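Side-chain contacts in 3-hydroxyisobutyryl-CoA hydrolase (Mycobacterium thermoresistibile, PDB 4HDT), which probably hydrolyses 3-hydroxy-2-methylpropanoyl-CoA (3-hydroxyisobutyryl-CoA) to 3-hydroxy-2-methylpropanoate and free coenzyme A: residues 20-25 and 46-51; 36-41 and 95-100; 231-236 and 243-248; 237-242 and 267-272. All coordinates share one frame; numbering follows the deposited sequence.

Interaction 1: residues 20-25 and 46-51; sequences GLLTLN and AAWEND. With ZN (zinc ion), chain B.
Trp-48 and Leu-22 both carry CG anti to the carbonyl carbon (chi1 -70° and -64°), and these torsions send the indole from the last turn of helix 35-49 onto strand 19-24, where the leucine runs past it in the opposite direction. The six-membered ring meets the strand at Gly-20. CA of Gly-20 stands over one ring face, 3.7 Å from the centroid and 18° off the normal, a CH-pi contact offset toward the rim at CH2. Because glycine has no side chain, the ring settles directly on the backbone. Beside it, CD2 of Leu-22 approaches CH2 of Trp-48 obliquely at 3.8 Å. This is the opening strand and helix of a beta-alpha-beta unit that closes with strand 56-61, and Val-13, Val-15 and Val-57 from the flanking strands also touch the indole. The next residue, Glu-49, instead extends its carboxylate to a zinc ion, with OE2 1.9 Å from the metal; His-100 and Glu-351 are the other protein ligands. Adjacent residues thus do different chemistry: the carboxylate serves the metal, while strand and helix meet through carbon and the pi face, with no hydrogen bond between the two segments.

Interaction 2: residues 36-41 and 95-100; sequences GMVTTM and YRLNAH. With ZN (zinc ion), chain B.
A single leucine carries this whole contact: Leu-97 alone, from segment 95-100, meets both Val-38 and Met-41, and its nearest approach is to a backbone oxygen. The setting is the crotonase-like fold, in which two helices, 35-49 and 85-103, pack here through apolar side chains without a hydrogen bond between the segments. CD2 of Leu-97 lies 3.9 Å from O of Val-38, slightly closer than the 4.1 Å that separates the same methyl from CG1 of Val-38. The valine and leucine side chains pass at a slant. On the following turn, Met-41 offers its first methylene to the fork of the leucine, with CB 4.0 Å from CD2 of Leu-97 and 4.2 Å from its CD1.

One torsion explains this reach. Leu-97 holds CG anti to the backbone N (chi1 168°), so that its forked end projects between the two residues of the opposing helix. One turn apart, Val-38 and Met-41 receive it on the same side of helix 35-49, and all three residues are buried. Phe-90 and Asp-93, also on helix 85-103, add to the packing of Val-38.

Three residues beyond the leucine, His-100 takes no part in this packing and binds a zinc ion instead, and Tyr-104 meets its imidazole edge-to-face. Glu-49 and Glu-351 share the zinc with this histidine. NE2 of His-100 is 2.1 Å from the zinc ion, whose distances to the neighbouring ring carbons are almost equal, 3.0 Å to CD2 and 3.1 Å to CE1 of His-100.

Interaction 3: residues 231-236 and 243-248; sequences DECYTG and IAALRA
Cys-233 and Leu-246 form the tight part of this contact, together with Ala-245: CB of Cys-233 is pressed to 3.5 Å from CD2 of Leu-246, with CG of Leu-246 just behind it at 3.9 Å. The leucine holds CG anti to its carbonyl carbon (chi1 -70°), a turn that brings the forked end back across the gap, although the side chain does not start out toward the other segment. One methyl of the fork then serves the cysteine and the ring together, since CD2 of Leu-246 also lies 4.0 Å from CE1 of Tyr-234. The other methyl, CD1 of Leu-246, stays near the phenol end, 4.0 Å from OH of Tyr-234. The ring and the leucine are inclined to each other.

Two successive helices, 227-233 and 239-249, are joined here by a short connecting turn, and the contact sets the C-terminal end of the first against the flank of the second. The backbones come close, with CA of Cys-233 and CA of Ala-245 only 5.1 Å apart, and CB of Ala-245 lies 3.8 Å from O of Cys-233. Tyr-234, the first residue to leave helical geometry, turns inward; its hydroxyl is hydrogen-bonded to ND1 of His-167, whose ring stands about perpendicular to the phenol, while Ile-261 of helix 252-261 touches both Tyr-234 and Leu-246.

Toward solvent the close packing gives way to exposed residues: Glu-232 extends toward a weak hydrogen bond with His-249, and Arg-247 starts away from the other segment, its NH2 forming a salt bridge with Asp-259.

Interaction 4: residues 237-242 and 267-272; sequences DTVADI and IALSVT
The carbonyl oxygen of Ala-268, in the helix whose next two residues receive Val-239, is gripped by two donors of one residue: N of Thr-272 at 2.8 Å, the ordinary helical bond, and OG1 of Thr-272, also at 2.8 Å. They arrive from opposite faces of the carbonyl plane, the hydroxyl tilted 38° out of it. Across the contact there is no hydrogen bond; a valine methyl rests against the helix backbone. CG2 of Val-239 lies 3.7 Å from O of Leu-269 and 4.1 Å from CA of Ser-270, while both valine methyls lie 4.2 Å from CB of Leu-269, side by side. A chi1 of 175° sets CG1 anti to the backbone N and CG2, the methyl that meets the backbone of helix 266-279, anti to the carbonyl carbon.

Val-239 is the first residue of helix 239-249, whose start is closed by a capping box. N of Asp-241 donates to OG1 of Thr-238 at 3.0 Å, nearly straight at 159°, and N of Thr-238 returns a bond to OD2 of Asp-241 at 3.2 Å. Leu-170 of helix 164-171 touches both Leu-269 and Ile-242.

In the fold
Read from the N terminus, interaction 1 closes a loop from strand 19-24 to the end of helix 35-49. Interaction 2 opens inside it, at residues 36-41, and closes only at helix 85-103, so the two cross. They share one zinc site and tie strand 19-24, next to the edge strand of the main sheet, to helix 35-49 and that helix to 85-103. The second pair follows in series, on the opposite side of the chain's centre: interaction 3 folds helix 227-233 back on helix 239-249, and interaction 4, starting within that loop, reaches on to helix 266-279. These also cross, and touch where Ile-242 packs against Tyr-234, binding the late helices into one group away from the zinc sites.

Interaction 1: residues 20-25 and 46-51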
loop_
_atom_site.group_PDB
_atom_site.type_symbol
_atom_site.label_atom_id
_atom_site.label_comp_id
_atom_site.label_asym_id
_atom_site.label_seq_id
_atom_site.Cartn_x
_atom_site.Cartn_y
_atom_site.Cartn_z
ATOM N N GLY A 20 -20.492 9.694 5.342
ATOM C CA GLY A 20 -20.522 8.264 5.134
ATOM C C GLY A 20 -19.344 7.611 5.852
ATOM O O GLY A 20 -18.187 7.864 5.524
ATOM N N LEU A 21 -19.659 6.741 6.806
ATOM C CA LEU A 21 -18.648 6.116 7.670
ATOM C C LEU A 21 -18.427 4.686 7.224
ATOM O O LEU A 21 -19.384 3.888 7.137
ATOM C CB LEU A 21 -19.108 6.162 9.134
ATOM C CG LEU A 21 -19.507 7.539 9.632
ATOM C CD1 LEU A 21 -20.283 7.406 10.936
ATOM C CD2 LEU A 21 -18.288 8.423 9.781
ATOM N N LEU A 22 -17.189 4.360 6.940
ATOM C CA LEU A 22 -16.770 3.006 6.634
ATOM C C LEU A 22 -15.769 2.623 7.712
ATOM O O LEU A 22 -14.695 3.191 7.752
ATOM C CB LEU A 22 -16.135 2.934 5.240
ATOM C CG LEU A 22 -17.091 3.266 4.103
ATOM C CD1 LEU A 22 -16.322 3.385 2.799
ATOM C CD2 LEU A 22 -18.161 2.174 4.027
ATOM N N THR A 23 -16.110 1.633 8.539
ATOM C CA THR A 23 -15.196 1.198 9.583
ATOM C C THR A 23 -14.819 -0.261 9.325
ATOM O O THR A 23 -15.632 -1.172 9.421
ATOM C CB THR A 23 -15.797 1.388 10.991
ATOM O OG1 THR A 23 -16.265 2.713 11.123
ATOM C CG2 THR A 23 -14.781 1.044 12.121
ATOM N N LEU A 24 -13.554 -0.478 8.982
ATOM C CA LEU A 24 -13.061 -1.828 8.764
ATOM C C LEU A 24 -13.152 -2.569 10.110
ATOM O O LEU A 24 -12.825 -1.981 11.134
ATOM C CB LEU A 24 -11.605 -1.794 8.339
ATOM C CG LEU A 24 -11.354 -1.003 7.072
ATOM C CD1 LEU A 24 -9.899 -1.093 6.746
ATOM C CD2 LEU A 24 -12.201 -1.511 5.907
ATOM N N ASN A 25 -13.655 -3.805 10.111
ATOM C CA ASN A 25 -14.059 -4.425 11.393
ATOM C C ASN A 25 -13.706 -5.904 11.459
ATOM O O ASN A 25 -14.572 -6.754 11.674
ATOM C CB ASN A 25 -15.560 -4.192 11.643
ATOM C CG ASN A 25 -16.010 -4.655 13.010
ATOM O OD1 ASN A 25 -15.283 -4.497 14.017
ATOM N ND2 ASN A 25 -17.177 -5.283 13.061
ATOM N N ALA A 46 -20.093 3.911 -4.423
ATOM C CA ALA A 46 -20.958 4.142 -5.585
ATOM C C ALA A 46 -22.326 4.713 -5.199
ATOM O O ALA A 46 -22.860 5.640 -5.873
ATOM C CB ALA A 46 -21.134 2.842 -6.367
ATOM N N ALA A 47 -22.941 4.141 -4.169
ATOM C CA ALA A 47 -24.254 4.590 -3.732
ATOM C C ALA A 47 -24.258 6.010 -3.192
ATOM O O ALA A 47 -25.201 6.763 -3.423
ATOM C CB ALA A 47 -24.817 3.650 -2.691
ATOM N N TRP A 48 -23.185 6.396 -2.503
ATOM C CA TRP A 48 -23.117 7.704 -1.884
ATOM C C TRP A 48 -22.684 8.810 -2.842
ATOM O O TRP A 48 -22.856 10.004 -2.544
ATOM C CB TRP A 48 -22.128 7.681 -0.734
ATOM C CG TRP A 48 -22.567 6.887 0.448
ATOM C CD1 TRP A 48 -23.868 6.612 0.831
ATOM C CD2 TRP A 48 -21.730 6.300 1.446
ATOM N NE1 TRP A 48 -23.867 5.872 1.995
ATOM C CE2 TRP A 48 -22.575 5.692 2.401
ATOM C CE3 TRP A 48 -20.354 6.242 1.633
ATOM C CZ2 TRP A 48 -22.065 5.023 3.526
ATOM C CZ3 TRP A 48 -19.865 5.590 2.724
ATOM C CH2 TRP A 48 -20.718 4.995 3.664
ATOM N N GLU A 49 -22.099 8.422 -3.962
ATOM C CA GLU A 49 -21.447 9.410 -4.850
ATOM C C GLU A 49 -22.386 10.542 -5.289
ATOM O O GLU A 49 -21.984 11.735 -5.287
ATOM C CB GLU A 49 -20.878 8.709 -6.066
ATOM C CG GLU A 49 -19.949 9.579 -6.928
ATOM C CD GLU A 49 -19.075 8.763 -7.856
ATOM O OE1 GLU A 49 -19.289 7.536 -7.964
ATOM O OE2 GLU A 49 -18.149 9.327 -8.505
ATOM N N ASN A 50 -23.599 10.172 -5.674
ATOM C CA ASN A 50 -24.612 11.153 -6.138
ATOM C C ASN A 50 -25.769 11.391 -5.158
ATOM O O ASN A 50 -26.842 11.909 -5.539
ATOM C CB ASN A 50 -25.142 10.725 -7.508
ATOM C CG ASN A 50 -24.034 10.592 -8.537
ATOM O OD1 ASN A 50 -23.724 9.494 -8.989
ATOM N ND2 ASN A 50 -23.414 11.687 -8.874
ATOM N N ASP A 51 -25.544 11.018 -3.898
ATOM C CA ASP A 51 -26.490 11.229 -2.835
ATOM C C ASP A 51 -26.149 12.510 -2.081
ATOM O O ASP A 51 -25.153 12.578 -1.345
ATOM C CB ASP A 51 -26.471 10.019 -1.894
ATOM C CG ASP A 51 -27.505 10.116 -0.775
ATOM O OD1 ASP A 51 -28.083 11.195 -0.557
ATOM O OD2 ASP A 51 -27.720 9.094 -0.110
HETATM ZN ZN ZN B . -17.080 7.962 -9.344
#

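Interaction 2: residues 36-41 and 95-100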
loop_
_atom_site.group_PDB
_atom_site.type_symbol
_atom_site.label_atom_id
_atom_site.label_comp_id
_atom_site.label_asym_id
_atom_site.label_seq_id
_atom_site.Cartn_x
_atom_site.Cartn_y
_atom_site.Cartn_z
ATOM N N GLY A 36 -15.109 -9.617 0.383
ATOM C CA GLY A 36 -16.342 -9.031 0.863
ATOM C C GLY A 36 -16.243 -7.599 1.361
ATOM O O GLY A 36 -17.100 -6.752 1.081
ATOM N N MET A 37 -15.166 -7.308 2.082
ATOM C CA MET A 37 -14.966 -5.945 2.579
ATOM C C MET A 37 -14.739 -4.965 1.438
ATOM O O MET A 37 -15.268 -3.834 1.459
ATOM C CB MET A 37 -13.780 -5.919 3.568
ATOM C CG MET A 37 -14.036 -6.707 4.854
ATOM S SD MET A 37 -12.568 -7.138 5.805
ATOM C CE MET A 37 -12.029 -5.558 6.459
ATOM N N VAL A 38 -13.891 -5.365 0.494
ATOM C CA VAL A 38 -13.671 -4.575 -0.737
ATOM C C VAL A 38 -14.982 -4.287 -1.468
ATOM O O VAL A 38 -15.270 -3.138 -1.821
ATOM C CB VAL A 38 -12.618 -5.279 -1.630
ATOM C CG1 VAL A 38 -12.648 -4.787 -3.057
ATOM C CG2 VAL A 38 -11.237 -5.139 -0.998
ATOM N N THR A 39 -15.829 -5.306 -1.672
ATOM C CA THR A 39 -17.070 -5.051 -2.406
ATOM C C THR A 39 -18.068 -4.171 -1.624
ATOM O O THR A 39 -18.762 -3.361 -2.202
ATOM C CB THR A 39 -17.694 -6.382 -2.867
ATOM O OG1 THR A 39 -17.880 -7.223 -1.741
ATOM C CG2 THR A 39 -16.808 -7.063 -3.802
ATOM N N THR A 40 -18.117 -4.308 -0.297
ATOM C CA THR A 40 -18.924 -3.424 0.529
ATOM C C THR A 40 -18.484 -1.955 0.369
ATOM O O THR A 40 -19.304 -1.054 0.152
ATOM C CB THR A 40 -18.881 -3.850 2.008
ATOM O OG1 THR A 40 -19.541 -5.122 2.122
ATOM C CG2 THR A 40 -19.613 -2.843 2.897
ATOM N N MET A 41 -17.185 -1.713 0.487
ATOM C CA MET A 41 -16.672 -0.348 0.351
ATOM C C MET A 41 -17.048 0.203 -1.012
ATOM O O MET A 41 -17.517 1.323 -1.121
ATOM C CB MET A 41 -15.162 -0.275 0.530
ATOM C CG MET A 41 -14.724 -0.494 1.965
ATOM S SD MET A 41 -12.924 -0.382 2.192
ATOM C CE MET A 41 -12.603 1.308 1.762
ATOM N N TYR A 95 -8.526 -3.215 -7.108
ATOM C CA TYR A 95 -7.827 -2.162 -7.850
ATOM C C TYR A 95 -8.838 -1.182 -8.432
ATOM O O TYR A 95 -8.592 0.021 -8.487
ATOM C CB TYR A 95 -6.877 -2.676 -8.920
ATOM C CG TYR A 95 -5.732 -3.588 -8.435
ATOM C CD1 TYR A 95 -5.531 -3.877 -7.090
ATOM C CD2 TYR A 95 -4.898 -4.177 -9.339
ATOM C CE1 TYR A 95 -4.533 -4.743 -6.670
ATOM C CE2 TYR A 95 -3.881 -5.036 -8.938
ATOM C CZ TYR A 95 -3.721 -5.349 -7.621
ATOM O OH TYR A 95 -2.729 -6.262 -7.309
ATOM N N ARG A 96 -10.000 -1.648 -8.854
ATOM C CA ARG A 96 -11.052 -0.728 -9.221
ATOM C C ARG A 96 -11.502 0.189 -8.061
ATOM O O ARG A 96 -11.739 1.391 -8.257
ATOM C CB ARG A 96 -12.237 -1.512 -9.827
ATOM C CG ARG A 96 -11.951 -1.976 -11.265
ATOM C CD ARG A 96 -12.857 -3.132 -11.740
ATOM N NE ARG A 96 -14.261 -2.829 -11.638
ATOM C CZ ARG A 96 -15.010 -2.276 -12.604
ATOM N NH1 ARG A 96 -14.469 -1.927 -13.771
ATOM N NH2 ARG A 96 -16.311 -2.047 -12.408
ATOM N N LEU A 97 -11.579 -0.363 -6.861
ATOM C CA LEU A 97 -11.878 0.419 -5.683
ATOM C C LEU A 97 -10.770 1.445 -5.426
ATOM O O LEU A 97 -11.061 2.616 -5.138
ATOM C CB LEU A 97 -12.051 -0.490 -4.454
ATOM C CG LEU A 97 -12.083 0.194 -3.056
ATOM C CD1 LEU A 97 -13.264 1.130 -2.923
ATOM C CD2 LEU A 97 -12.078 -0.840 -1.921
ATOM N N ASN A 98 -9.517 0.997 -5.497
ATOM C CA ASN A 98 -8.357 1.931 -5.288
ATOM C C ASN A 98 -8.450 3.141 -6.227
ATOM O O ASN A 98 -8.307 4.301 -5.811
ATOM C CB ASN A 98 -6.995 1.211 -5.482
ATOM C CG ASN A 98 -6.793 -0.017 -4.598
ATOM O OD1 ASN A 98 -6.237 -1.035 -5.068
ATOM N ND2 ASN A 98 -7.176 0.065 -3.335
ATOM N N ALA A 99 -8.709 2.871 -7.499
ATOM C CA ALA A 99 -8.877 3.919 -8.515
ATOM C C ALA A 99 -10.042 4.820 -8.232
ATOM O O ALA A 99 -9.957 6.054 -8.362
ATOM C CB ALA A 99 -8.976 3.298 -9.881
ATOM N N HIS A 100 -11.160 4.228 -7.827
ATOM C CA HIS A 100 -12.307 5.043 -7.485
ATOM C C HIS A 100 -12.093 5.982 -6.315
ATOM O O HIS A 100 -12.451 7.134 -6.376
ATOM C CB HIS A 100 -13.551 4.221 -7.227
ATOM C CG HIS A 100 -14.798 5.018 -7.479
ATOM N ND1 HIS A 100 -16.042 4.611 -7.051
ATOM C CD2 HIS A 100 -14.989 6.197 -8.125
ATOM C CE1 HIS A 100 -16.945 5.498 -7.440
ATOM N NE2 HIS A 100 -16.327 6.464 -8.098
HETATM ZN ZN ZN B . -17.080 7.962 -9.344
#

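Interaction 3: residues 231-236 and 243-248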
loop_
_atom_site.group_PDB
_atom_site.type_symbol
_atom_site.label_atom_id
_atom_site.label_comp_id
_atom_site.label_asym_id
_atom_site.label_seq_id
_atom_site.Cartn_x
_atom_site.Cartn_y
_atom_site.Cartn_z
ATOM N N ASP A 231 19.509 8.474 -1.903
ATOM C CA ASP A 231 19.667 8.964 -3.278
ATOM C C ASP A 231 21.022 8.544 -3.872
ATOM O O ASP A 231 21.110 8.265 -5.068
ATOM C CB ASP A 231 19.544 10.481 -3.308
ATOM C CG ASP A 231 18.130 10.960 -3.150
ATOM O OD1 ASP A 231 17.201 10.135 -2.933
ATOM O OD2 ASP A 231 17.938 12.201 -3.257
ATOM N N GLU A 232 22.058 8.474 -3.036
ATOM C CA GLU A 232 23.378 8.018 -3.451
ATOM C C GLU A 232 23.359 6.580 -3.930
ATOM O O GLU A 232 24.002 6.235 -4.897
ATOM C CB GLU A 232 24.344 8.109 -2.256
ATOM C CG GLU A 232 25.761 7.538 -2.431
ATOM C CD GLU A 232 26.584 7.548 -1.148
ATOM O OE1 GLU A 232 26.055 8.075 -0.138
ATOM O OE2 GLU A 232 27.758 7.080 -1.157
ATOM N N CYS A 233 22.676 5.737 -3.181
ATOM C CA CYS A 233 22.840 4.308 -3.328
ATOM C C CYS A 233 21.784 3.675 -4.198
ATOM O O CYS A 233 22.043 2.615 -4.789
ATOM C CB CYS A 233 22.874 3.622 -1.948
ATOM S SG CYS A 233 24.328 4.089 -0.974
ATOM N N TYR A 234 20.600 4.272 -4.278
ATOM C CA TYR A 234 19.508 3.650 -5.026
ATOM C C TYR A 234 19.433 4.085 -6.487
ATOM O O TYR A 234 18.445 3.825 -7.146
ATOM C CB TYR A 234 18.168 3.861 -4.294
ATOM C CG TYR A 234 17.941 3.000 -3.051
ATOM C CD1 TYR A 234 18.380 3.395 -1.805
ATOM C CD2 TYR A 234 17.243 1.811 -3.149
ATOM C CE1 TYR A 234 18.136 2.622 -0.667
ATOM C CE2 TYR A 234 17.000 1.022 -2.040
ATOM C CZ TYR A 234 17.417 1.423 -0.800
ATOM O OH TYR A 234 17.158 0.696 0.314
ATOM N N THR A 235 20.481 4.736 -7.025
ATOM C CA THR A 235 20.487 5.054 -8.446
ATOM C C THR A 235 21.029 3.945 -9.351
ATOM O O THR A 235 20.982 4.094 -10.594
ATOM C CB THR A 235 21.275 6.338 -8.697
ATOM O OG1 THR A 235 22.540 6.213 -8.065
ATOM C CG2 THR A 235 20.521 7.496 -8.131
ATOM N N GLY A 236 21.434 2.829 -8.756
ATOM C CA GLY A 236 22.013 1.716 -9.481
ATOM C C GLY A 236 21.047 1.088 -10.469
ATOM O O GLY A 236 19.838 1.115 -10.248
ATOM N N ILE A 243 22.480 -2.880 -3.689
ATOM C CA ILE A 243 23.023 -3.540 -2.511
ATOM C C ILE A 243 24.520 -3.248 -2.393
ATOM O O ILE A 243 24.992 -2.892 -1.310
ATOM C CB ILE A 243 22.749 -5.066 -2.555
ATOM C CG1 ILE A 243 21.250 -5.332 -2.452
ATOM C CG2 ILE A 243 23.511 -5.807 -1.456
ATOM C CD1 ILE A 243 20.891 -6.770 -2.725
ATOM N N ALA A 244 25.266 -3.384 -3.494
ATOM C CA ALA A 244 26.726 -3.078 -3.486
ATOM C C ALA A 244 27.023 -1.660 -3.043
ATOM O O ALA A 244 27.943 -1.437 -2.268
ATOM C CB ALA A 244 27.360 -3.354 -4.850
ATOM N N ALA A 245 26.225 -0.710 -3.518
ATOM C CA ALA A 245 26.441 0.679 -3.150
ATOM C C ALA A 245 26.129 0.918 -1.675
ATOM O O ALA A 245 26.853 1.630 -0.988
ATOM C CB ALA A 245 25.569 1.574 -4.010
ATOM N N LEU A 246 25.022 0.336 -1.189
ATOM C CA LEU A 246 24.672 0.479 0.224
ATOM C C LEU A 246 25.818 -0.102 1.080
ATOM O O LEU A 246 26.209 0.493 2.083
ATOM C CB LEU A 246 23.352 -0.256 0.555
ATOM C CG LEU A 246 22.092 0.361 -0.007
ATOM C CD1 LEU A 246 20.925 -0.633 -0.003
ATOM C CD2 LEU A 246 21.749 1.651 0.744
ATOM N N ARG A 247 26.385 -1.226 0.665
ATOM C CA ARG A 247 27.475 -1.806 1.458
ATOM C C ARG A 247 28.714 -0.962 1.374
ATOM O O ARG A 247 29.390 -0.761 2.389
ATOM C CB ARG A 247 27.756 -3.253 1.075
ATOM C CG ARG A 247 26.554 -4.127 1.402
ATOM C CD ARG A 247 26.911 -5.496 1.843
ATOM N NE ARG A 247 25.759 -6.329 2.179
ATOM C CZ ARG A 247 25.047 -6.268 3.310
ATOM N NH1 ARG A 247 25.289 -5.363 4.252
ATOM N NH2 ARG A 247 24.047 -7.117 3.481
ATOM N N ALA A 248 29.011 -0.458 0.181
ATOM C CA ALA A 248 30.195 0.346 0.010
ATOM C C ALA A 248 30.144 1.668 0.786
ATOM O O ALA A 248 31.218 2.153 1.207
ATOM C CB ALA A 248 30.520 0.600 -1.458
#

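Interaction 4: residues 237-242 and 267-272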
loop_
_atom_site.group_PDB
_atom_site.type_symbol
_atom_site.label_atom_id
_atom_site.label_comp_id
_atom_site.label_asym_id
_atom_site.label_seq_id
_atom_site.Cartn_x
_atom_site.Cartn_y
_atom_site.Cartn_z
ATOM N N ASP A 237 21.589 0.527 -11.552
ATOM C CA ASP A 237 20.750 -0.057 -12.612
ATOM C C ASP A 237 20.021 -1.317 -12.138
ATOM O O ASP A 237 18.940 -1.619 -12.620
ATOM C CB ASP A 237 21.602 -0.440 -13.837
ATOM C CG ASP A 237 21.965 0.755 -14.712
ATOM O OD1 ASP A 237 21.226 1.768 -14.706
ATOM O OD2 ASP A 237 22.980 0.653 -15.436
ATOM N N THR A 238 20.652 -2.092 -11.269
ATOM C CA THR A 238 20.068 -3.358 -10.808
ATOM C C THR A 238 20.009 -3.404 -9.304
ATOM O O THR A 238 20.665 -2.630 -8.642
ATOM C CB THR A 238 20.878 -4.576 -11.277
ATOM O OG1 THR A 238 22.165 -4.566 -10.639
ATOM C CG2 THR A 238 21.028 -4.543 -12.787
ATOM N N VAL A 239 19.211 -4.332 -8.767
ATOM C CA VAL A 239 19.115 -4.467 -7.325
ATOM C C VAL A 239 20.510 -4.834 -6.762
ATOM O O VAL A 239 20.929 -4.310 -5.732
ATOM C CB VAL A 239 18.056 -5.515 -6.933
ATOM C CG1 VAL A 239 18.064 -5.712 -5.424
ATOM C CG2 VAL A 239 16.681 -5.057 -7.420
ATOM N N ALA A 240 21.248 -5.683 -7.472
ATOM C CA ALA A 240 22.579 -6.043 -7.012
ATOM C C ALA A 240 23.485 -4.786 -6.957
ATOM O O ALA A 240 24.261 -4.608 -6.008
ATOM C CB ALA A 240 23.166 -7.128 -7.898
ATOM N N ASP A 241 23.360 -3.906 -7.940
ATOM C CA ASP A 241 24.112 -2.627 -7.916
ATOM C C ASP A 241 23.789 -1.794 -6.667
ATOM O O ASP A 241 24.688 -1.183 -6.042
ATOM C CB ASP A 241 23.851 -1.774 -9.161
ATOM C CG ASP A 241 24.422 -2.389 -10.425
ATOM O OD1 ASP A 241 25.408 -3.151 -10.321
ATOM O OD2 ASP A 241 23.882 -2.109 -11.522
ATOM N N ILE A 242 22.509 -1.760 -6.318
ATOM C CA ILE A 242 22.020 -1.005 -5.173
ATOM C C ILE A 242 22.569 -1.565 -3.850
ATOM O O ILE A 242 23.122 -0.823 -3.022
ATOM C CB ILE A 242 20.476 -0.905 -5.201
ATOM C CG1 ILE A 242 20.040 -0.090 -6.414
ATOM C CG2 ILE A 242 19.945 -0.394 -3.863
ATOM C CD1 ILE A 242 18.527 -0.111 -6.665
ATOM N N ILE A 267 13.498 -12.443 -7.251
ATOM C CA ILE A 267 12.648 -12.110 -8.385
ATOM C C ILE A 267 11.684 -10.977 -8.013
ATOM O O ILE A 267 11.532 -10.031 -8.777
ATOM C CB ILE A 267 11.918 -13.334 -8.979
ATOM C CG1 ILE A 267 11.221 -12.977 -10.296
ATOM C CG2 ILE A 267 10.922 -13.910 -7.980
ATOM C CD1 ILE A 267 12.136 -12.470 -11.386
ATOM N N ALA A 268 11.126 -11.011 -6.813
ATOM C CA ALA A 268 10.202 -9.933 -6.402
ATOM C C ALA A 268 10.916 -8.558 -6.324
ATOM O O ALA A 268 10.373 -7.560 -6.758
ATOM C CB ALA A 268 9.519 -10.266 -5.098
ATOM N N LEU A 269 12.121 -8.553 -5.787
ATOM C CA LEU A 269 12.949 -7.340 -5.718
ATOM C C LEU A 269 13.153 -6.787 -7.115
ATOM O O LEU A 269 12.982 -5.588 -7.328
ATOM C CB LEU A 269 14.335 -7.612 -5.111
ATOM C CG LEU A 269 14.338 -7.784 -3.595
ATOM C CD1 LEU A 269 15.643 -8.477 -3.163
ATOM C CD2 LEU A 269 14.052 -6.477 -2.848
ATOM N N SER A 270 13.505 -7.673 -8.043
ATOM C CA SER A 270 13.841 -7.278 -9.419
ATOM C C SER A 270 12.615 -6.721 -10.130
ATOM O O SER A 270 12.693 -5.735 -10.859
ATOM C CB SER A 270 14.428 -8.457 -10.181
ATOM O OG SER A 270 15.560 -9.002 -9.504
ATOM N N VAL A 271 11.489 -7.368 -9.923
ATOM C CA VAL A 271 10.261 -6.922 -10.572
ATOM C C VAL A 271 9.796 -5.605 -9.934
ATOM O O VAL A 271 9.265 -4.717 -10.618
ATOM C CB VAL A 271 9.186 -8.003 -10.545
ATOM C CG1 VAL A 271 7.885 -7.485 -11.127
ATOM C CG2 VAL A 271 9.631 -9.265 -11.296
ATOM N N THR A 272 9.987 -5.469 -8.622
ATOM C CA THR A 272 9.657 -4.248 -7.905
ATOM C C THR A 272 10.454 -3.044 -8.420
ATOM O O THR A 272 9.889 -1.977 -8.681
ATOM C CB THR A 272 9.794 -4.436 -6.391
ATOM O OG1 THR A 272 8.812 -5.394 -5.976
ATOM C CG2 THR A 272 9.529 -3.129 -5.655
#